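Local coordinates for probable 2-dehydropantoate 2-reductase (Bacillus subtilis, PDB 3EGO), which probably catalyses the NADPH-dependent reduction of ketopantoate to pantoate, a step in the biosynthesis of pantothenate, at residues 69-74 against 85-90; 200-205 against 210-215; 221-226 against 265-270; 251-256 against 287-292; 127-130 against 134-137. All coordinates share one frame; numbering follows the deposited sequence.

Interaction 1 (69-74 against 85-90); sequences DLLVVT and SSLERI
Leu71, on strand 70-73, meets Leu87 and Ile90, where the chain turns on leaving helix 80-86, through a single methyl, CD1. Every direct touch is apolar. CD1 of Leu71 stands 3.7 Å from CD1 of Ile90 and 3.8 Å from CD2 of Leu87, and since Ile90 CD1 and Leu87 CD2 are themselves 3.8 Å apart, the three methyls form a nearly equilateral triangle at ordinary van der Waals spacing. The approaches differ: Leu71 and Ile90 reach toward each other tip to tip, whereas Leu71 and Leu87 slide past one another in opposite directions. In Ile90, CG1 lies between the backbone N and the carbonyl carbon (chi1 48°), and the extended chi2 then carries CD1 out to the leucine. Val73, two residues along on the same face of the strand, comes less close, its CG2 4.6 Å from Leu87 CD1.

No polar bond crosses between the segments. Within 85-90 a type I turn from Ser86 to Arg89, with Arg89 N bonded to Ser86 O at 3.0 Å, folds the chain so that Leu87 and Ile90 both point at the strand, and the imidazole of His115 bonds to Leu87 O through NE2.

Strand 70-73, helix 80-86 and strand 94-97 make a beta-alpha-beta unit of the Rossmann-type domain, and Leu71 also packs on Ile8 and Ile95 of the flanking strands. Branched aliphatic residues suit this interface because they can fill it without burying a polar side-chain group; with no directional bond across it, the fit depends on shape and on exclusion of water.

Interaction 2 (200-205 against 210-215); sequences GELLTT and AFMKLV
Leu202 and Met212 make the closest touch, CD1 of the leucine lying 3.6 Å from SD of the methionine, with the two side chains crossing at about a right angle. Beyond the sulfur, the methyl CE continues toward Leu203, whose CD2 is 4.4 Å away. One flexible thioether thus serves two leucines, a task that suits methionine: its chain runs extended from the helix (chi1 -156°, chi2 172°) and bends only at chi3, 51°, which turns CE aside.

The next shell is the backbone that carries the leucines. In the short, loosely formed helical turn at about 201-204, Gly200 O accepts from both Leu203 N, at 3.0 Å, and Thr204 N, at 3.3 Å. Thr205 then folds its hydroxyl back, OG1 donating to Glu201 O at 3.0 Å in the carbonyl plane, which ties the residue just before helix 206-223 to the preceding turn. Asn199, which by similarity binds the substrate, directly precedes this turn, its side chain about 6 Å from that of Leu202.

Farther out, helix 174-195 supplies Thr192 against Leu202 and Cys187 and Leu191 against Met212, while helix 228-241 brings Trp232 to Met212 and Gln236 to Leu203. Phe211, next to Met212, instead stacks on Phe284 of the second subunit, so helix 206-223 sits between the interior of its own helical domain and the subunit interface.

Interaction 3 (221-226 against 265-270); sequences RILKLE and IGYLLK
Leu223 and Leu268 share the same first torsion, CG anti to the carbonyl carbon (chi1 -64° and -72°), and this sends both side chains into the gap between their helices, where they cross at about a right angle. CD2 of Leu268 is the methyl that counts: it lies 3.7 Å from Leu223 CG and nests in the fork of that leucine, with CD1 and CD2 at similar range. Ile222 comes to the same methyl, its CG2 3.9 Å from Leu268 CD2, and also rests 3.7 Å from the backbone O of Leu268.

Tyr267 adds a ring edge. Leu223 CD2 meets its CE2 at 3.8 Å, in the plane of the ring, while the ring also stacks with that of His106. Replacing Leu223 with alanine would probably open a gap beside Leu268 CD2 and leave this edge of Tyr267 without its aliphatic neighbour.

Both segments belong to the all-helical C-terminal domain of ketopantoate reductase. Helix 206-223 ends here in a Schellman motif, with Lys224 at positive phi as the C-prime residue; its long polar chain suits the exposed turn, whereas the leucines and isoleucine suit the buried side.

Around this core, Leu182 of helix 174-195 packs on Leu223 and Ala186 on Leu268, and Leu282 of helix 280-291 on Ile222. Leu223 O accepts a hydrogen bond from Tyr175 OH, and Ile222 O one from Gln275 NE2.

Interaction 4 (251-256 against 287-292); sequences VDVIGG and GSIKAL
Val253 and Leu292 make the tighter part of this small contact, for the single methyl CD1 of Leu292 touches both branches of the valine: it is 3.8 Å from Val253 CG1 and 4.2 Å from Val253 CG2. With CG1 anti to the backbone N (chi1 161°), both methyls of the valine can meet Leu292 CD1. Toward Ile289 the spacing is looser, Val253 CG2 to Ile289 CG2 being 4.4 Å, yet Ile289 is the buried partner, packed also on Ala193 and Leu194 of helix 174-195 and on Thr259. The closer pair therefore lies nearer solvent and the wider one deeper inside.

Two helix ends meet here within the helical C-terminal domain. Helix 248-255 closes in a Schellman motif at Gly256, whose positive phi favours glycine and whose N bonds back to Val253 O at 3.3 Å. Its other end begins at Ser248, a substrate-binding residue by similarity.

On the outer side the chemistry changes. Leu292 is itself exposed; its methyl gains cover from Val253, and Leu292 also packs on Gln196 of the second subunit. Lys290, whose side chain takes no part in the apolar touch, turns to Asp262 in a salt bridge, as suits a long charged chain at the margin. The subunit side is different again: Ser288, which is buried, and Ala291 pack on Leu195 of the second subunit.

Interaction 5 (127-130 against 134-137); sequences VRKS and VDHT
Val127 and Asp135 form an antiparallel hydrogen-bonded pair. Asp135 N donates to Val127 O at 2.9 Å, nearly straight (170° at the hydrogen) though tilted from the carbonyl plane; in return Val127 N donates to Asp135 O at 3.0 Å, in the plane of the Asp135 carbonyl. Val127 O also receives a CA-H contact from Val134.

The charges are held apart: Lys129 NZ is 4.4 Å from Asp135 OD2, beyond a salt bridge, and a water spans them, donating to the carboxylate oxygen at 3.2 Å and accepting weakly from the lysine. Lysine reaches there by bending at chi3 and chi4, laying its CD 4.1 Å from Asp135 CB.

Packing comes last. Val127 CG2 touches OG1 and CG2 of Thr137, both at 3.9 Å, on the face shared with Asp135. On the other face Val134 is buried against Leu15 and Leu47, and the Arg128 side chain reaches Gly10 O through NH1; its backbone N bonds to Ser12 OG. Both partners are in the glycine-rich, probably NADP-binding loop.

In this hairpin of strands 116-128 and 133-138 the backbone bonds thus set the register, while the water-bridged charges probably add only a weak attraction, suited to an exposed face.

Interactions 1 and 5 belong to the Rossmann-type domain and reach the same sheet, but from different settings: interaction 1 is a buried contact of a strand with the turn after a helix, interaction 5 a surface hairpin and the one contact of the five with hydrogen bonds between its segments. Interactions 2, 3 and 4 lie in the helical domain. Interactions 2 and 3 are both buried and share helix 206-223, using its first half and its C-terminal end, their centres about 19 Å apart. Interaction 4 is only partly buried, and its segments alternate along the chain with those of interaction 3. Interactions 2 and 4 also border the second subunit, whereas no other chain touches interaction 3.

Interaction 1 (69-74 against 85-90)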
# COMPACT_ATOMS: atom_id res chain seq x y z
N ASP A 69 -36.53 25.23 -2.99
CA ASP A 69 -37.47 24.12 -2.91
C ASP A 69 -36.78 22.77 -2.71
O ASP A 69 -37.32 21.87 -2.07
CB ASP A 69 -38.37 24.11 -4.13
CG ASP A 69 -39.25 25.36 -4.18
OD1 ASP A 69 -39.86 25.67 -3.13
OD2 ASP A 69 -39.30 26.04 -5.22
N LEU A 70 -35.57 22.65 -3.24
CA LEU A 70 -34.78 21.46 -2.98
C LEU A 70 -33.29 21.83 -2.99
O LEU A 70 -32.86 22.70 -3.77
CB LEU A 70 -35.08 20.41 -4.06
CG LEU A 70 -34.25 19.12 -4.17
CD1 LEU A 70 -34.37 18.16 -3.00
CD2 LEU A 70 -34.62 18.39 -5.48
N LEU A 71 -32.54 21.21 -2.11
CA LEU A 71 -31.09 21.26 -2.17
C LEU A 71 -30.54 19.88 -2.46
O LEU A 71 -30.94 18.90 -1.84
CB LEU A 71 -30.49 21.76 -0.86
CG LEU A 71 -30.82 23.23 -0.60
CD1 LEU A 71 -30.37 23.61 0.82
CD2 LEU A 71 -30.16 24.07 -1.64
N VAL A 72 -29.60 19.81 -3.39
CA VAL A 72 -29.02 18.55 -3.78
C VAL A 72 -27.57 18.66 -3.43
O VAL A 72 -26.89 19.54 -3.96
CB VAL A 72 -29.17 18.28 -5.28
CG1 VAL A 72 -28.45 16.94 -5.63
CG2 VAL A 72 -30.65 18.26 -5.74
N VAL A 73 -27.11 17.80 -2.54
CA VAL A 73 -25.76 17.90 -1.98
C VAL A 73 -24.84 16.88 -2.63
O VAL A 73 -25.07 15.68 -2.53
CB VAL A 73 -25.75 17.72 -0.43
CG1 VAL A 73 -24.27 17.64 0.13
CG2 VAL A 73 -26.53 18.86 0.24
N THR A 74 -23.80 17.37 -3.30
CA THR A 74 -22.97 16.53 -4.14
C THR A 74 -21.47 16.60 -3.75
O THR A 74 -20.64 15.97 -4.41
CB THR A 74 -23.12 16.92 -5.66
OG1 THR A 74 -22.56 18.22 -5.87
CG2 THR A 74 -24.58 17.01 -6.06
N SER A 85 -23.29 23.12 8.47
CA SER A 85 -23.33 24.37 9.24
C SER A 85 -24.19 25.44 8.58
O SER A 85 -24.91 26.18 9.25
CB SER A 85 -21.91 24.90 9.49
OG SER A 85 -21.29 24.19 10.55
N SER A 86 -24.12 25.51 7.25
CA SER A 86 -25.04 26.37 6.52
C SER A 86 -26.46 25.84 6.58
O SER A 86 -27.42 26.60 6.65
CB SER A 86 -24.62 26.49 5.06
OG SER A 86 -23.24 26.79 4.97
N LEU A 87 -26.60 24.52 6.56
CA LEU A 87 -27.93 23.93 6.46
C LEU A 87 -28.77 24.19 7.72
O LEU A 87 -29.97 23.93 7.75
CB LEU A 87 -27.84 22.43 6.12
CG LEU A 87 -27.24 22.11 4.74
CD1 LEU A 87 -27.39 20.64 4.39
CD2 LEU A 87 -27.84 22.97 3.65
N GLU A 88 -28.12 24.74 8.74
CA GLU A 88 -28.81 25.09 9.98
C GLU A 88 -29.36 26.52 9.99
O GLU A 88 -30.32 26.81 10.70
CB GLU A 88 -27.89 24.86 11.18
CG GLU A 88 -27.53 23.39 11.38
CD GLU A 88 -26.19 23.21 12.09
OE1 GLU A 88 -25.46 24.22 12.22
OE2 GLU A 88 -25.87 22.08 12.51
N ARG A 89 -28.79 27.39 9.17
CA ARG A 89 -29.19 28.79 9.16
C ARG A 89 -30.21 29.15 8.08
O ARG A 89 -30.48 30.33 7.82
CB ARG A 89 -27.95 29.68 9.04
CG ARG A 89 -26.97 29.48 10.19
CD ARG A 89 -25.66 30.19 9.95
NE ARG A 89 -24.55 29.29 10.26
CZ ARG A 89 -24.03 29.13 11.47
NH1 ARG A 89 -24.50 29.82 12.50
NH2 ARG A 89 -23.04 28.27 11.65
N ILE A 90 -30.79 28.13 7.44
CA ILE A 90 -31.81 28.36 6.44
C ILE A 90 -33.13 27.73 6.87
O ILE A 90 -33.17 26.91 7.79
CB ILE A 90 -31.42 27.74 5.07
CG1 ILE A 90 -30.93 26.31 5.27
CG2 ILE A 90 -30.37 28.60 4.39
CD1 ILE A 90 -30.64 25.59 3.96

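Interaction 2 (200-205 against 210-215)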
# COMPACT_ATOMS: atom_id res chain seq x y z
N GLY A 200 -9.85 -5.08 -13.48
CA GLY A 200 -9.92 -6.44 -13.98
C GLY A 200 -8.84 -7.32 -13.36
O GLY A 200 -9.01 -8.53 -13.24
N GLU A 201 -7.73 -6.70 -12.97
CA GLU A 201 -6.64 -7.45 -12.36
C GLU A 201 -7.05 -8.12 -11.04
O GLU A 201 -6.45 -9.10 -10.64
CB GLU A 201 -5.38 -6.60 -12.19
CG GLU A 201 -4.40 -6.65 -13.35
CD GLU A 201 -2.94 -6.61 -12.87
OE1 GLU A 201 -2.18 -5.73 -13.33
OE2 GLU A 201 -2.57 -7.44 -12.01
N LEU A 202 -8.08 -7.60 -10.39
CA LEU A 202 -8.64 -8.24 -9.18
C LEU A 202 -9.27 -9.61 -9.45
O LEU A 202 -9.32 -10.47 -8.56
CB LEU A 202 -9.68 -7.35 -8.51
CG LEU A 202 -9.15 -6.01 -7.98
CD1 LEU A 202 -10.18 -5.37 -7.09
CD2 LEU A 202 -7.82 -6.24 -7.23
N LEU A 203 -9.77 -9.80 -10.66
CA LEU A 203 -10.51 -11.01 -10.99
C LEU A 203 -9.60 -12.08 -11.55
O LEU A 203 -9.78 -13.27 -11.26
CB LEU A 203 -11.60 -10.68 -12.01
CG LEU A 203 -12.83 -9.89 -11.59
CD1 LEU A 203 -13.73 -9.76 -12.81
CD2 LEU A 203 -13.57 -10.57 -10.44
N THR A 204 -8.61 -11.66 -12.32
CA THR A 204 -7.76 -12.59 -13.03
C THR A 204 -6.49 -13.00 -12.26
O THR A 204 -5.71 -13.79 -12.77
CB THR A 204 -7.35 -12.04 -14.41
OG1 THR A 204 -6.54 -10.86 -14.23
CG2 THR A 204 -8.58 -11.69 -15.26
N THR A 205 -6.28 -12.44 -11.07
CA THR A 205 -5.15 -12.86 -10.24
C THR A 205 -5.74 -13.59 -9.05
O THR A 205 -6.38 -12.98 -8.21
CB THR A 205 -4.32 -11.65 -9.71
OG1 THR A 205 -3.98 -10.78 -10.79
CG2 THR A 205 -3.03 -12.10 -9.00
N ALA A 210 -9.03 -13.73 -4.01
CA ALA A 210 -9.14 -14.29 -2.67
C ALA A 210 -9.03 -13.20 -1.59
O ALA A 210 -9.79 -13.19 -0.60
CB ALA A 210 -8.06 -15.40 -2.43
N PHE A 211 -8.10 -12.26 -1.77
CA PHE A 211 -8.06 -11.15 -0.82
C PHE A 211 -9.32 -10.28 -0.89
O PHE A 211 -9.90 -9.93 0.14
CB PHE A 211 -6.80 -10.30 -1.07
CG PHE A 211 -6.46 -9.38 0.06
CD1 PHE A 211 -5.45 -9.70 0.97
CD2 PHE A 211 -7.14 -8.18 0.21
CE1 PHE A 211 -5.14 -8.83 2.03
CE2 PHE A 211 -6.83 -7.28 1.25
CZ PHE A 211 -5.83 -7.62 2.18
N MET A 212 -9.78 -9.95 -2.09
CA MET A 212 -11.10 -9.27 -2.22
C MET A 212 -12.24 -10.01 -1.50
O MET A 212 -13.06 -9.39 -0.83
CB MET A 212 -11.48 -9.05 -3.71
CG MET A 212 -12.49 -7.87 -3.89
SD MET A 212 -12.86 -7.34 -5.60
CE MET A 212 -13.25 -8.89 -6.37
N LYS A 213 -12.28 -11.33 -1.64
CA LYS A 213 -13.34 -12.12 -0.98
C LYS A 213 -13.29 -11.96 0.53
O LYS A 213 -14.33 -11.83 1.19
CB LYS A 213 -13.20 -13.59 -1.36
CG LYS A 213 -14.51 -14.37 -1.30
CD LYS A 213 -14.25 -15.83 -1.52
CE LYS A 213 -15.53 -16.64 -1.28
NZ LYS A 213 -15.38 -17.98 -1.94
N LEU A 214 -12.07 -11.95 1.08
CA LEU A 214 -11.88 -11.74 2.51
C LEU A 214 -12.39 -10.38 2.94
O LEU A 214 -13.00 -10.22 4.01
CB LEU A 214 -10.39 -11.90 2.89
CG LEU A 214 -9.79 -13.30 2.86
CD1 LEU A 214 -8.30 -13.23 3.18
CD2 LEU A 214 -10.54 -14.20 3.84
N VAL A 215 -12.11 -9.36 2.12
CA VAL A 215 -12.67 -8.04 2.38
C VAL A 215 -14.21 -8.08 2.24
O VAL A 215 -14.93 -7.57 3.09
CB VAL A 215 -12.08 -6.98 1.41
CG1 VAL A 215 -12.78 -5.66 1.57
CG2 VAL A 215 -10.57 -6.81 1.71

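Interaction 3 (221-226 against 265-270)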
# COMPACT_ATOMS: atom_id res chain seq x y z
N ARG A 221 -20.82 -8.89 6.36
CA ARG A 221 -21.31 -9.05 7.73
C ARG A 221 -21.59 -7.75 8.48
O ARG A 221 -22.62 -7.62 9.17
CB ARG A 221 -20.39 -9.94 8.56
CG ARG A 221 -20.84 -10.13 10.01
CD ARG A 221 -22.29 -10.71 10.11
NE ARG A 221 -22.76 -10.74 11.50
CZ ARG A 221 -23.30 -9.70 12.12
NH1 ARG A 221 -23.49 -8.55 11.47
NH2 ARG A 221 -23.67 -9.80 13.39
N ILE A 222 -20.69 -6.77 8.37
CA ILE A 222 -20.87 -5.49 9.06
C ILE A 222 -22.17 -4.81 8.59
O ILE A 222 -22.92 -4.22 9.39
CB ILE A 222 -19.66 -4.53 8.77
CG1 ILE A 222 -18.39 -5.01 9.48
CG2 ILE A 222 -19.97 -3.13 9.19
CD1 ILE A 222 -17.07 -4.52 8.80
N LEU A 223 -22.44 -4.90 7.29
CA LEU A 223 -23.63 -4.26 6.71
C LEU A 223 -24.90 -5.10 6.86
O LEU A 223 -26.02 -4.60 6.60
CB LEU A 223 -23.41 -3.98 5.21
CG LEU A 223 -22.29 -2.99 4.89
CD1 LEU A 223 -21.93 -3.08 3.41
CD2 LEU A 223 -22.62 -1.53 5.31
N LYS A 224 -24.72 -6.37 7.23
CA LYS A 224 -25.83 -7.32 7.33
C LYS A 224 -26.62 -7.41 6.02
O LYS A 224 -27.84 -7.25 6.00
CB LYS A 224 -26.75 -6.88 8.48
CG LYS A 224 -26.11 -6.98 9.85
CD LYS A 224 -26.87 -6.16 10.87
CE LYS A 224 -26.40 -6.48 12.27
NZ LYS A 224 -27.09 -5.61 13.28
N LEU A 225 -25.91 -7.66 4.93
CA LEU A 225 -26.53 -7.71 3.62
C LEU A 225 -27.46 -8.90 3.49
O LEU A 225 -27.07 -10.03 3.79
CB LEU A 225 -25.46 -7.79 2.54
CG LEU A 225 -24.57 -6.56 2.46
CD1 LEU A 225 -23.70 -6.65 1.23
CD2 LEU A 225 -25.42 -5.29 2.46
N GLU A 226 -28.67 -8.64 3.00
CA GLU A 226 -29.67 -9.68 2.79
C GLU A 226 -29.07 -10.87 2.04
O GLU A 226 -28.76 -11.90 2.65
CB GLU A 226 -30.88 -9.12 2.03
N ILE A 265 -14.56 3.38 3.82
CA ILE A 265 -14.04 2.37 4.74
C ILE A 265 -14.29 2.75 6.17
O ILE A 265 -14.62 1.87 6.98
CB ILE A 265 -12.50 2.14 4.58
CG1 ILE A 265 -12.09 1.96 3.11
CG2 ILE A 265 -12.07 0.93 5.42
CD1 ILE A 265 -10.60 2.15 2.89
N GLY A 266 -14.08 4.03 6.49
CA GLY A 266 -14.19 4.56 7.85
C GLY A 266 -15.58 4.32 8.42
O GLY A 266 -15.78 4.16 9.65
N TYR A 267 -16.56 4.30 7.53
CA TYR A 267 -17.93 3.99 7.98
C TYR A 267 -18.12 2.52 8.38
O TYR A 267 -18.75 2.21 9.41
CB TYR A 267 -18.93 4.41 6.90
CG TYR A 267 -20.28 3.78 7.08
CD1 TYR A 267 -21.27 4.42 7.80
CD2 TYR A 267 -20.57 2.58 6.48
CE1 TYR A 267 -22.53 3.85 7.95
CE2 TYR A 267 -21.82 2.00 6.62
CZ TYR A 267 -22.79 2.64 7.37
OH TYR A 267 -24.05 2.07 7.53
N LEU A 268 -17.60 1.60 7.56
CA LEU A 268 -17.57 0.20 7.89
C LEU A 268 -16.81 -0.03 9.22
O LEU A 268 -17.24 -0.83 10.06
CB LEU A 268 -16.91 -0.59 6.77
CG LEU A 268 -17.79 -0.70 5.51
CD1 LEU A 268 -17.00 -1.16 4.31
CD2 LEU A 268 -18.95 -1.68 5.74
N LEU A 269 -15.71 0.68 9.42
CA LEU A 269 -14.93 0.50 10.66
C LEU A 269 -15.76 0.89 11.89
O LEU A 269 -15.78 0.15 12.87
CB LEU A 269 -13.61 1.25 10.61
CG LEU A 269 -12.67 0.75 9.48
CD1 LEU A 269 -11.35 1.53 9.53
CD2 LEU A 269 -12.39 -0.73 9.55
N LYS A 270 -16.44 2.03 11.81
CA LYS A 270 -17.29 2.50 12.90
C LYS A 270 -18.39 1.51 13.18
O LYS A 270 -18.71 1.23 14.33
CB LYS A 270 -17.88 3.87 12.59
CG LYS A 270 -16.84 4.97 12.70
CD LYS A 270 -17.29 6.23 12.00
CE LYS A 270 -16.57 7.42 12.60
NZ LYS A 270 -17.20 8.70 12.15

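Interaction 4 (251-256 against 287-292)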
# COMPACT_ATOMS: atom_id res chain seq x y z
N VAL A 251 -6.87 6.46 -8.62
CA VAL A 251 -6.61 7.79 -9.19
C VAL A 251 -6.27 8.86 -8.13
O VAL A 251 -5.28 9.60 -8.26
CB VAL A 251 -7.80 8.23 -10.07
CG1 VAL A 251 -7.76 9.72 -10.37
CG2 VAL A 251 -7.80 7.40 -11.35
N ASP A 252 -7.07 8.95 -7.08
CA ASP A 252 -6.80 9.85 -5.98
C ASP A 252 -5.41 9.61 -5.36
O ASP A 252 -4.64 10.53 -5.19
CB ASP A 252 -7.87 9.72 -4.93
CG ASP A 252 -9.17 10.42 -5.31
OD1 ASP A 252 -9.15 11.15 -6.33
OD2 ASP A 252 -10.19 10.25 -4.57
N VAL A 253 -5.10 8.36 -5.05
CA VAL A 253 -3.80 8.01 -4.49
C VAL A 253 -2.61 8.38 -5.41
O VAL A 253 -1.63 8.97 -4.95
CB VAL A 253 -3.76 6.53 -4.15
CG1 VAL A 253 -2.34 6.04 -4.02
CG2 VAL A 253 -4.60 6.30 -2.88
N ILE A 254 -2.71 8.06 -6.68
CA ILE A 254 -1.67 8.45 -7.63
C ILE A 254 -1.50 9.97 -7.67
O ILE A 254 -0.39 10.48 -7.74
CB ILE A 254 -1.96 7.86 -9.01
CG1 ILE A 254 -1.63 6.38 -8.97
CG2 ILE A 254 -1.11 8.53 -10.10
CD1 ILE A 254 -2.27 5.56 -10.05
N GLY A 255 -2.60 10.70 -7.53
CA GLY A 255 -2.57 12.15 -7.64
C GLY A 255 -2.22 12.92 -6.38
O GLY A 255 -2.12 14.15 -6.42
N GLY A 256 -2.03 12.20 -5.28
CA GLY A 256 -1.74 12.84 -4.00
C GLY A 256 -2.91 13.61 -3.42
O GLY A 256 -2.73 14.55 -2.62
N GLY A 287 -5.73 1.98 7.19
CA GLY A 287 -4.49 2.55 7.71
C GLY A 287 -3.49 2.84 6.58
O GLY A 287 -2.84 3.87 6.58
N SER A 288 -3.40 1.96 5.59
CA SER A 288 -2.43 2.13 4.51
C SER A 288 -2.80 3.25 3.57
O SER A 288 -1.94 3.96 3.06
CB SER A 288 -2.30 0.86 3.66
OG SER A 288 -1.93 -0.26 4.45
N ILE A 289 -4.09 3.36 3.26
CA ILE A 289 -4.52 4.49 2.40
C ILE A 289 -4.37 5.83 3.14
O ILE A 289 -3.89 6.83 2.59
CB ILE A 289 -5.99 4.36 1.95
CG1 ILE A 289 -6.24 3.06 1.20
CG2 ILE A 289 -6.38 5.58 1.13
CD1 ILE A 289 -5.34 2.86 0.05
N LYS A 290 -4.82 5.86 4.39
CA LYS A 290 -4.64 7.05 5.23
C LYS A 290 -3.18 7.47 5.40
O LYS A 290 -2.88 8.68 5.46
CB LYS A 290 -5.25 6.85 6.62
CG LYS A 290 -6.80 6.75 6.63
CD LYS A 290 -7.45 7.99 5.99
CE LYS A 290 -7.52 9.15 6.98
NZ LYS A 290 -8.52 10.14 6.52
N ALA A 291 -2.29 6.50 5.50
CA ALA A 291 -0.86 6.78 5.65
C ALA A 291 -0.36 7.62 4.49
O ALA A 291 0.57 8.40 4.64
CB ALA A 291 -0.09 5.50 5.73
N LEU A 292 -0.98 7.44 3.33
CA LEU A 292 -0.58 8.13 2.10
C LEU A 292 -0.99 9.61 2.10
O LEU A 292 -0.44 10.41 1.33
CB LEU A 292 -1.19 7.41 0.89
CG LEU A 292 -0.70 5.98 0.70
CD1 LEU A 292 -1.38 5.26 -0.44
CD2 LEU A 292 0.80 5.98 0.53

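Interaction 5 (127-130 against 134-137)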
# COMPACT_ATOMS: atom_id res chain seq x y z
N VAL A 127 -17.90 13.45 -16.08
CA VAL A 127 -16.50 13.87 -15.92
C VAL A 127 -16.44 15.39 -16.10
O VAL A 127 -16.80 15.89 -17.17
CB VAL A 127 -15.60 13.18 -17.00
CG1 VAL A 127 -14.18 13.73 -16.97
CG2 VAL A 127 -15.58 11.65 -16.83
N ARG A 128 -16.02 16.14 -15.07
CA ARG A 128 -15.93 17.62 -15.20
C ARG A 128 -14.74 17.96 -16.11
O ARG A 128 -13.63 17.47 -15.90
CB ARG A 128 -15.78 18.31 -13.82
CG ARG A 128 -15.61 19.85 -13.90
CD ARG A 128 -15.74 20.49 -12.48
NE ARG A 128 -14.56 20.18 -11.70
CZ ARG A 128 -14.29 20.68 -10.49
NH1 ARG A 128 -15.15 21.48 -9.91
NH2 ARG A 128 -13.17 20.33 -9.87
N LYS A 129 -15.00 18.76 -17.14
CA LYS A 129 -13.96 19.16 -18.08
C LYS A 129 -13.32 20.49 -17.70
O LYS A 129 -12.15 20.70 -17.97
CB LYS A 129 -14.53 19.25 -19.50
CG LYS A 129 -15.02 17.91 -20.02
CD LYS A 129 -15.48 17.98 -21.52
CE LYS A 129 -14.33 17.65 -22.49
NZ LYS A 129 -13.59 16.42 -22.06
N SER A 130 -14.10 21.38 -17.10
CA SER A 130 -13.64 22.70 -16.68
C SER A 130 -14.58 23.21 -15.61
O SER A 130 -15.49 22.50 -15.19
CB SER A 130 -13.69 23.67 -17.86
OG SER A 130 -15.02 23.84 -18.31
N VAL A 134 -19.14 19.74 -18.40
CA VAL A 134 -19.21 18.37 -17.91
C VAL A 134 -19.53 17.43 -19.07
O VAL A 134 -20.40 17.70 -19.93
CB VAL A 134 -20.22 18.20 -16.71
CG1 VAL A 134 -21.68 18.43 -17.17
CG2 VAL A 134 -20.12 16.78 -16.06
N ASP A 135 -18.88 16.28 -19.08
CA ASP A 135 -19.13 15.33 -20.15
C ASP A 135 -19.99 14.24 -19.55
O ASP A 135 -19.58 13.65 -18.54
CB ASP A 135 -17.79 14.78 -20.57
CG ASP A 135 -17.86 13.84 -21.77
OD1 ASP A 135 -18.94 13.58 -22.32
OD2 ASP A 135 -16.79 13.36 -22.16
N HIS A 136 -21.16 13.99 -20.12
CA HIS A 136 -22.04 12.92 -19.62
C HIS A 136 -21.57 11.63 -20.32
O HIS A 136 -22.06 11.28 -21.44
CB HIS A 136 -23.50 13.21 -20.01
CG HIS A 136 -24.51 12.39 -19.28
ND1 HIS A 136 -25.87 12.53 -19.48
CD2 HIS A 136 -24.37 11.42 -18.33
CE1 HIS A 136 -26.53 11.69 -18.70
NE2 HIS A 136 -25.64 11.01 -17.99
N THR A 137 -20.60 10.97 -19.69
CA THR A 137 -19.93 9.80 -20.28
C THR A 137 -20.69 8.48 -20.12
O THR A 137 -20.42 7.51 -20.83
CB THR A 137 -18.51 9.59 -19.66
OG1 THR A 137 -18.61 9.60 -18.23
CG2 THR A 137 -17.60 10.68 -20.05
O HOH W 1 -15.62 15.33 -24.39